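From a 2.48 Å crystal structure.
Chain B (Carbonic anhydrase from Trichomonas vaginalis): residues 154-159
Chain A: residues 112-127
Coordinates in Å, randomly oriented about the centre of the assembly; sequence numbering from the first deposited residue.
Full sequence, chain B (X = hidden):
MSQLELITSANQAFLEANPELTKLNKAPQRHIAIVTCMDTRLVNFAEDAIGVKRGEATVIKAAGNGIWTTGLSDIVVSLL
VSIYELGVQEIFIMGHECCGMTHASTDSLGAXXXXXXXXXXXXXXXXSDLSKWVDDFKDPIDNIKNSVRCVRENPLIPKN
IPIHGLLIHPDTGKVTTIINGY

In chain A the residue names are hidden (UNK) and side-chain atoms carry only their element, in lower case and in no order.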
ATOM      1  N   ASN B 154      -7.695 -10.690  14.699  1.00 24.35           N
ATOM      2  CA  ASN B 154      -8.694 -10.619  13.645  1.00 22.73           C
ATOM      3  C   ASN B 154      -9.299 -12.011  13.450  1.00 22.00           C
ATOM      4  O   ASN B 154      -8.580 -12.975  13.185  1.00 19.59           O
ATOM      5  CB  ASN B 154      -8.142 -10.011  12.351  1.00 22.34           C
ATOM      6  CG  ASN B 154      -9.226  -9.638  11.358  1.00 22.21           C
ATOM      7  OD1 ASN B 154     -10.036 -10.476  10.953  1.00 21.76           O
ATOM      8  ND2 ASN B 154      -9.243  -8.378  10.949  1.00 21.64           N
ATOM      9  N   PRO B 155     -10.639 -12.153  13.581  1.00 21.44           N
ATOM     10  CA  PRO B 155     -11.291 -13.464  13.509  1.00 21.01           C
ATOM     11  C   PRO B 155     -11.279 -14.092  12.115  1.00 20.56           C
ATOM     12  O   PRO B 155     -11.573 -15.277  11.963  1.00 20.23           O
ATOM     13  CB  PRO B 155     -12.732 -13.170  13.948  1.00 21.15           C
ATOM     14  CG  PRO B 155     -12.943 -11.709  13.610  1.00 21.24           C
ATOM     15  CD  PRO B 155     -11.592 -11.054  13.805  1.00 21.31           C
ATOM     16  N   LEU B 156     -10.933 -13.291  11.100  1.00 19.91           N
ATOM     17  CA  LEU B 156     -10.916 -13.790   9.734  1.00 18.60           C
ATOM     18  C   LEU B 156      -9.532 -14.334   9.387  1.00 17.76           C
ATOM     19  O   LEU B 156      -9.350 -14.877   8.307  1.00 17.70           O
ATOM     20  CB  LEU B 156     -11.309 -12.667   8.768  1.00 18.24           C
ATOM     21  CG  LEU B 156     -12.738 -12.145   8.845  1.00 18.05           C
ATOM     22  CD1 LEU B 156     -13.101 -11.423   7.550  1.00 17.40           C
ATOM     23  CD2 LEU B 156     -13.724 -13.275   9.118  1.00 18.86           C
ATOM     24  N   ILE B 157      -8.570 -14.195  10.304  1.00 18.13           N
ATOM     25  CA  ILE B 157      -7.192 -14.557  10.019  1.00 19.16           C
ATOM     26  C   ILE B 157      -6.807 -15.813  10.798  1.00 20.37           C
ATOM     27  O   ILE B 157      -6.877 -15.832  12.026  1.00 21.62           O
ATOM     28  CB  ILE B 157      -6.239 -13.361  10.226  1.00 19.16           C
ATOM     29  CG1 ILE B 157      -6.396 -12.375   9.064  1.00 19.45           C
ATOM     30  CG2 ILE B 157      -4.795 -13.818  10.359  1.00 19.09           C
ATOM     31  CD1 ILE B 157      -5.607 -11.104   9.203  1.00 19.93           C
ATOM     32  N   PRO B 158      -6.375 -16.891  10.095  1.00 21.40           N
ATOM     33  CA  PRO B 158      -6.108 -18.188  10.723  1.00 22.07           C
ATOM     34  C   PRO B 158      -5.004 -18.067  11.764  1.00 22.18           C
ATOM     35  O   PRO B 158      -4.128 -17.218  11.641  1.00 23.73           O
ATOM     36  CB  PRO B 158      -5.596 -19.080   9.576  1.00 21.91           C
ATOM     37  CG  PRO B 158      -6.080 -18.395   8.314  1.00 21.70           C
ATOM     38  CD  PRO B 158      -6.098 -16.915   8.649  1.00 21.73           C
ATOM     39  N   LYS B 159      -5.053 -18.938  12.775  1.00 24.05           N
ATOM     40  CA  LYS B 159      -4.109 -18.912  13.881  1.00 24.99           C
ATOM     41  C   LYS B 159      -2.753 -19.458  13.438  1.00 24.13           C
ATOM     42  O   LYS B 159      -1.747 -19.187  14.086  1.00 25.08           O
ATOM     43  CB  LYS B 159      -4.686 -19.655  15.090  1.00 27.41           C
ATOM     44  CG  LYS B 159      -5.994 -19.068  15.619  1.00 31.21           C
ATOM     45  CD  LYS B 159      -5.865 -17.613  16.059  1.00 32.87           C
ATOM     46  CE  LYS B 159      -7.151 -16.811  16.008  1.00 35.11           C
ATOM     47  NZ  LYS B 159      -6.866 -15.370  15.773  1.00 35.99           N
TER
ATOM     48  N   UNK A 112     -12.680 -20.396   1.237  1.00 26.50           N
ATOM     49  CA  UNK A 112     -11.294 -20.556   1.658  1.00 27.90           C
ATOM     50  C   UNK A 112     -11.180 -20.459   3.180  1.00 27.53           C
ATOM     51  O   UNK A 112     -10.441 -21.216   3.808  1.00 27.38           O
ATOM     52  c   UNK A 112     -10.173 -19.829  -0.516  1.00 31.63           C
ATOM     53  o   UNK A 112      -9.909 -22.177  -0.887  1.00 38.59           O
ATOM     54  c   UNK A 112      -9.365 -21.090  -0.695  1.00 33.91           C
ATOM     55  n   UNK A 112      -8.050 -20.961  -0.605  1.00 32.75           N
ATOM     56  c   UNK A 112     -10.409 -19.523   0.960  1.00 29.52           C
ATOM     57  N   UNK A 113     -11.957 -19.542   3.763  1.00 26.95           N
ATOM     58  CA  UNK A 113     -11.936 -19.300   5.196  1.00 27.15           C
ATOM     59  C   UNK A 113     -12.519 -20.501   5.941  1.00 27.30           C
ATOM     60  O   UNK A 113     -11.995 -20.906   6.978  1.00 27.71           O
ATOM     61  c   UNK A 113     -12.705 -18.021   5.541  1.00 27.42           C
ATOM     62  c   UNK A 113     -14.475 -15.255   4.695  1.00 27.99           C
ATOM     63  c   UNK A 113     -12.146 -16.784   4.847  1.00 28.10           C
ATOM     64  s   UNK A 113     -12.821 -15.183   5.368  1.00 28.24           S
ATOM     65  N   UNK A 114     -13.599 -21.071   5.394  1.00 26.77           N
ATOM     66  CA  UNK A 114     -14.239 -22.258   5.943  1.00 26.41           C
ATOM     67  C   UNK A 114     -13.225 -23.394   6.008  1.00 25.97           C
ATOM     68  O   UNK A 114     -13.155 -24.087   7.015  1.00 25.68           O
ATOM     69  c   UNK A 114     -17.300 -22.349   6.747  1.00 25.40           C
ATOM     70  c   UNK A 114     -16.750 -21.914   5.396  1.00 25.76           C
ATOM     71  c   UNK A 114     -17.791 -22.079   4.291  1.00 23.49           C
ATOM     72  c   UNK A 114     -15.441 -22.640   5.072  1.00 25.97           C
ATOM     73  N   UNK A 115     -12.442 -23.557   4.932  1.00 27.42           N
ATOM     74  CA  UNK A 115     -11.376 -24.550   4.856  1.00 28.42           C
ATOM     75  C   UNK A 115     -10.387 -24.353   6.004  1.00 27.11           C
ATOM     76  O   UNK A 115      -9.822 -25.320   6.515  1.00 27.97           O
ATOM     77  c   UNK A 115     -10.568 -24.379   3.566  1.00 29.91           C
ATOM     78  c   UNK A 115      -9.999 -25.751   0.072  1.00 44.60           C
ATOM     79  c   UNK A 115     -10.677 -25.442   2.489  1.00 32.19           C
ATOM     80  c   UNK A 115      -9.608 -25.228   1.439  1.00 36.85           C
ATOM     81  n   UNK A 115      -8.831 -25.850  -0.837  1.00 46.33           N
ATOM     82  N   UNK A 116     -10.175 -23.094   6.398  1.00 26.72           N
ATOM     83  CA  UNK A 116      -9.106 -22.767   7.326  1.00 26.57           C
ATOM     84  C   UNK A 116      -9.619 -22.757   8.766  1.00 27.45           C
ATOM     85  O   UNK A 116      -8.876 -22.420   9.686  1.00 28.31           O
ATOM     86  c   UNK A 116      -8.430 -21.468   6.948  1.00 25.22           C
ATOM     87  o   UNK A 116      -8.008 -21.490   5.591  1.00 23.09           O
ATOM     88  N   UNK A 117     -10.882 -23.155   8.956  1.00 27.11           N
ATOM     89  CA  UNK A 117     -11.431 -23.338  10.288  1.00 26.99           C
ATOM     90  C   UNK A 117     -11.908 -22.019  10.887  1.00 28.66           C
ATOM     91  O   UNK A 117     -12.008 -21.889  12.105  1.00 30.18           O
ATOM     92  N   UNK A 118     -12.195 -21.043  10.017  1.00 28.36           N
ATOM     93  CA  UNK A 118     -12.778 -19.782  10.443  1.00 26.87           C
ATOM     94  C   UNK A 118     -14.252 -20.042  10.738  1.00 28.73           C
ATOM     95  O   UNK A 118     -14.918 -20.722   9.963  1.00 29.82           O
ATOM     96  c   UNK A 118     -11.114 -18.449   9.014  1.00 24.91           C
ATOM     97  c   UNK A 118     -12.588 -18.698   9.359  1.00 25.44           C
ATOM     98  c   UNK A 118     -13.335 -17.415   9.707  1.00 24.80           C
ATOM     99  c   UNK A 118     -10.246 -17.988  10.165  1.00 23.89           C
ATOM    100  N   UNK A 119     -14.740 -19.498  11.858  1.00 30.71           N
ATOM    101  CA  UNK A 119     -16.119 -19.684  12.278  1.00 32.45           C
ATOM    102  C   UNK A 119     -17.079 -19.153  11.215  1.00 32.67           C
ATOM    103  O   UNK A 119     -16.948 -18.014  10.764  1.00 32.47           O
ATOM    104  c   UNK A 119     -15.775 -19.944  14.794  1.00 41.12           C
ATOM    105  c   UNK A 119     -16.332 -19.077  13.669  1.00 35.54           C
ATOM    106  c   UNK A 119     -13.991 -20.075  16.551  1.00 47.59           C
ATOM    107  n   UNK A 119     -13.541 -19.507  17.844  1.00 49.90           N
ATOM    108  c   UNK A 119     -15.044 -19.203  15.895  1.00 44.18           C
ATOM    109  N   UNK A 120     -18.048 -19.986  10.758  1.00 32.77           N
ATOM    110  CA  UNK A 120     -19.051 -19.549   9.786  1.00 32.92           C
ATOM    111  C   UNK A 120     -19.769 -18.263  10.201  1.00 35.05           C
ATOM    112  O   UNK A 120     -20.109 -17.429   9.358  1.00 34.83           O
ATOM    113  c   UNK A 120     -19.185 -21.936  10.099  1.00 30.68           C
ATOM    114  c   UNK A 120     -20.028 -20.736   9.745  1.00 31.51           C
ATOM    115  c   UNK A 120     -18.192 -21.411  11.113  1.00 32.29           C
ATOM    116  N   UNK A 121     -19.987 -18.112  11.512  1.00 35.35           N
ATOM    117  CA  UNK A 121     -20.716 -16.978  12.047  1.00 37.07           C
ATOM    118  C   UNK A 121     -19.922 -15.698  11.793  1.00 34.73           C
ATOM    119  O   UNK A 121     -20.497 -14.655  11.489  1.00 31.65           O
ATOM    120  c   UNK A 121     -20.973 -17.196  13.537  1.00 39.64           C
ATOM    121  o   UNK A 121     -23.386 -15.701  15.814  1.00 52.76           O
ATOM    122  c   UNK A 121     -22.371 -16.792  13.954  1.00 46.66           C
ATOM    123  o   UNK A 121     -21.900 -17.272  16.247  1.00 55.88           O
ATOM    124  c   UNK A 121     -22.566 -16.573  15.447  1.00 52.41           C
ATOM    125  N   UNK A 122     -18.592 -15.808  11.910  1.00 32.40           N
ATOM    126  CA  UNK A 122     -17.677 -14.702  11.676  1.00 30.26           C
ATOM    127  C   UNK A 122     -17.665 -14.323  10.195  1.00 29.06           C
ATOM    128  O   UNK A 122     -17.581 -13.145   9.862  1.00 27.85           O
ATOM    129  c   UNK A 122     -16.290 -15.023  12.236  1.00 29.63           C
ATOM    130  c   UNK A 122     -16.210 -14.877  13.746  1.00 29.71           C
ATOM    131  o   UNK A 122     -16.943 -14.034  14.274  1.00 30.34           O
ATOM    132  o   UNK A 122     -15.416 -15.608  14.383  1.00 29.82           O
ATOM    133  N   UNK A 123     -17.762 -15.330   9.318  1.00 27.88           N
ATOM    134  CA  UNK A 123     -17.767 -15.124   7.877  1.00 29.06           C
ATOM    135  C   UNK A 123     -19.026 -14.359   7.462  1.00 31.63           C
ATOM    136  O   UNK A 123     -18.980 -13.480   6.600  1.00 32.05           O
ATOM    137  c   UNK A 123     -16.254 -17.115   7.400  1.00 25.61           C
ATOM    138  c   UNK A 123     -17.902 -16.291   5.649  1.00 24.18           C
ATOM    139  c   UNK A 123     -16.018 -18.422   6.670  1.00 25.41           C
ATOM    140  c   UNK A 123     -17.622 -16.469   7.133  1.00 27.30           C
ATOM    141  N   UNK A 124     -20.158 -14.703   8.081  1.00 35.40           N
ATOM    142  CA  UNK A 124     -21.425 -14.057   7.769  1.00 38.10           C
ATOM    143  C   UNK A 124     -21.422 -12.614   8.285  1.00 35.97           C
ATOM    144  O   UNK A 124     -21.973 -11.719   7.650  1.00 36.08           O
ATOM    145  c   UNK A 124     -23.943 -14.482   7.669  1.00 44.60           C
ATOM    146  o   UNK A 124     -23.984 -15.939   5.782  1.00 49.29           O
ATOM    147  o   UNK A 124     -24.389 -13.811   5.412  1.00 51.66           O
ATOM    148  c   UNK A 124     -24.116 -14.765   6.180  1.00 48.82           C
ATOM    149  c   UNK A 124     -22.608 -14.888   8.281  1.00 39.52           C
ATOM    150  N   UNK A 125     -20.784 -12.391   9.436  1.00 34.21           N
ATOM    151  CA  UNK A 125     -20.762 -11.082  10.065  1.00 35.21           C
ATOM    152  C   UNK A 125     -20.090 -10.070   9.139  1.00 34.47           C
ATOM    153  O   UNK A 125     -20.548  -8.938   9.032  1.00 32.53           O
ATOM    154  c   UNK A 125     -20.379 -10.052  12.414  1.00 45.20           C
ATOM    155  c   UNK A 125     -19.704  -9.114  14.702  1.00 53.05           C
ATOM    156  c   UNK A 125     -20.077 -11.175  11.431  1.00 38.49           C
ATOM    157  c   UNK A 125     -19.899 -10.348  13.836  1.00 50.35           C
ATOM    158  n   UNK A 125     -18.441  -8.403  14.383  1.00 55.24           N
ATOM    159  N   UNK A 126     -19.033 -10.494   8.435  1.00 34.92           N
ATOM    160  CA  UNK A 126     -18.200  -9.574   7.674  1.00 33.16           C
ATOM    161  C   UNK A 126     -18.548  -9.566   6.187  1.00 32.42           C
ATOM    162  O   UNK A 126     -18.064  -8.703   5.459  1.00 31.63           O
ATOM    163  c   UNK A 126     -16.718  -9.851   7.936  1.00 33.49           C
ATOM    164  c   UNK A 126     -15.350  -8.313  11.714  1.00 39.04           C
ATOM    165  c   UNK A 126     -16.210  -7.950   9.508  1.00 36.46           C
ATOM    166  c   UNK A 126     -16.226  -9.319   9.260  1.00 36.38           C
ATOM    167  c   UNK A 126     -15.775  -7.449  10.727  1.00 38.31           C
ATOM    168  c   UNK A 126     -15.358  -9.675  11.482  1.00 37.96           C
ATOM    169  c   UNK A 126     -15.792 -10.178  10.262  1.00 36.23           C
ATOM    170  N   UNK A 127     -19.401 -10.510   5.763  1.00 33.11           N
ATOM    171  CA  UNK A 127     -19.686 -10.768   4.359  1.00 34.14           C
ATOM    172  C   UNK A 127     -20.152  -9.502   3.640  1.00 33.10           C
ATOM    173  O   UNK A 127     -19.734  -9.246   2.511  1.00 31.60           O
ATOM    174  n   UNK A 127     -21.419 -15.667   1.348  1.00 37.13           N
ATOM    175  c   UNK A 127     -21.801 -13.543   2.586  1.00 37.82           C
ATOM    176  c   UNK A 127     -21.377 -14.186   1.277  1.00 37.95           C
ATOM    177  c   UNK A 127     -21.191 -12.172   2.784  1.00 35.33           C
ATOM    178  c   UNK A 127     -20.714 -11.897   4.209  1.00 35.54           C
TER
HETATM  179  O   HOH W   1     -13.364 -16.865  13.225  1.00 25.21           O

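Position 112 has three side-chain carbons, the third carrying one oxygen and one nitrogen, and lies beyond reach of chain B: A:Gln112. Position 113 runs two carbons, a sulfur and a carbon without branching, which only methionine matches; SD of A:Met113 is 4.3 Å from CD2 of B:Leu156. At 114, four carbons fork at the second, giving A:Leu114, and at 115 four carbons in a row end in nitrogen, giving A:Lys115; neither contacts the other stretch.

Position 116 holds one carbon and one oxygen, its CB 4.1 Å from CG of B:Pro158. This is A:Ser116, the first residue to leave helical phi/psi; its OG donates to O of A:Gln112 at 3.0 Å, tying the side chain back to the preceding turn. Position 117 has no side-chain atoms and a phi of 83°, which favours glycine: A:Gly117.

At 118, four carbons fork at the first, with one arm two carbons long, so the residue is A:Ile118. Its CD1 lies 3.5 Å from O of B:Pro155 and 3.7 Å from O of B:Leu156, packing against the backbone of the chain B turn, while CG2 is 4.2 Å from CD2 of B:Leu156.

Position 119, four carbons ending in nitrogen, is A:Lys119, the N-cap residue. Three carbons closing onto the backbone N make 120 A:Pro120, and three carbons ending in two oxygens make 121 A:Glu121. All three side chains stay clear of chain B.

Position 122 has two carbons, the second carrying two oxygens, one of them 3.7 Å from CB of B:Pro155; it is A:Asp122. Position 123 repeats the beta-forked pattern of four carbons, now pointing sideways: A:Ile123. Position 124, with three carbons and two oxygens, is A:Glu124; 125, with four carbons and a terminal nitrogen, is A:Lys125. Position 126 carries one carbon and a six-carbon ring with no oxygen, hence A:Phe126. CG of B:Pro155 meets the ring edge at CE2 (3.8 Å), and CD2 of B:Leu156 approaches CD2 of the ring at 3.9 Å. Position 127, another four-carbon chain with nitrogen, points away: A:Lys127.

The contact buries 432 Å² without a direct hydrogen bond. A type I turn from B:Asn154 to B:Ile157 presents B:Leu156, whose CD2 lies among A:Met113, A:Ile118 and A:Phe126. Polar linkage comes through one water, which donates to OD2 of A:Asp122 and to O of B:Pro155, both at 2.7 Å, and accepts from N of A:Lys119 at 3.3 Å.

Chain A (112-127) QMLKSGIKPEDIEKFK
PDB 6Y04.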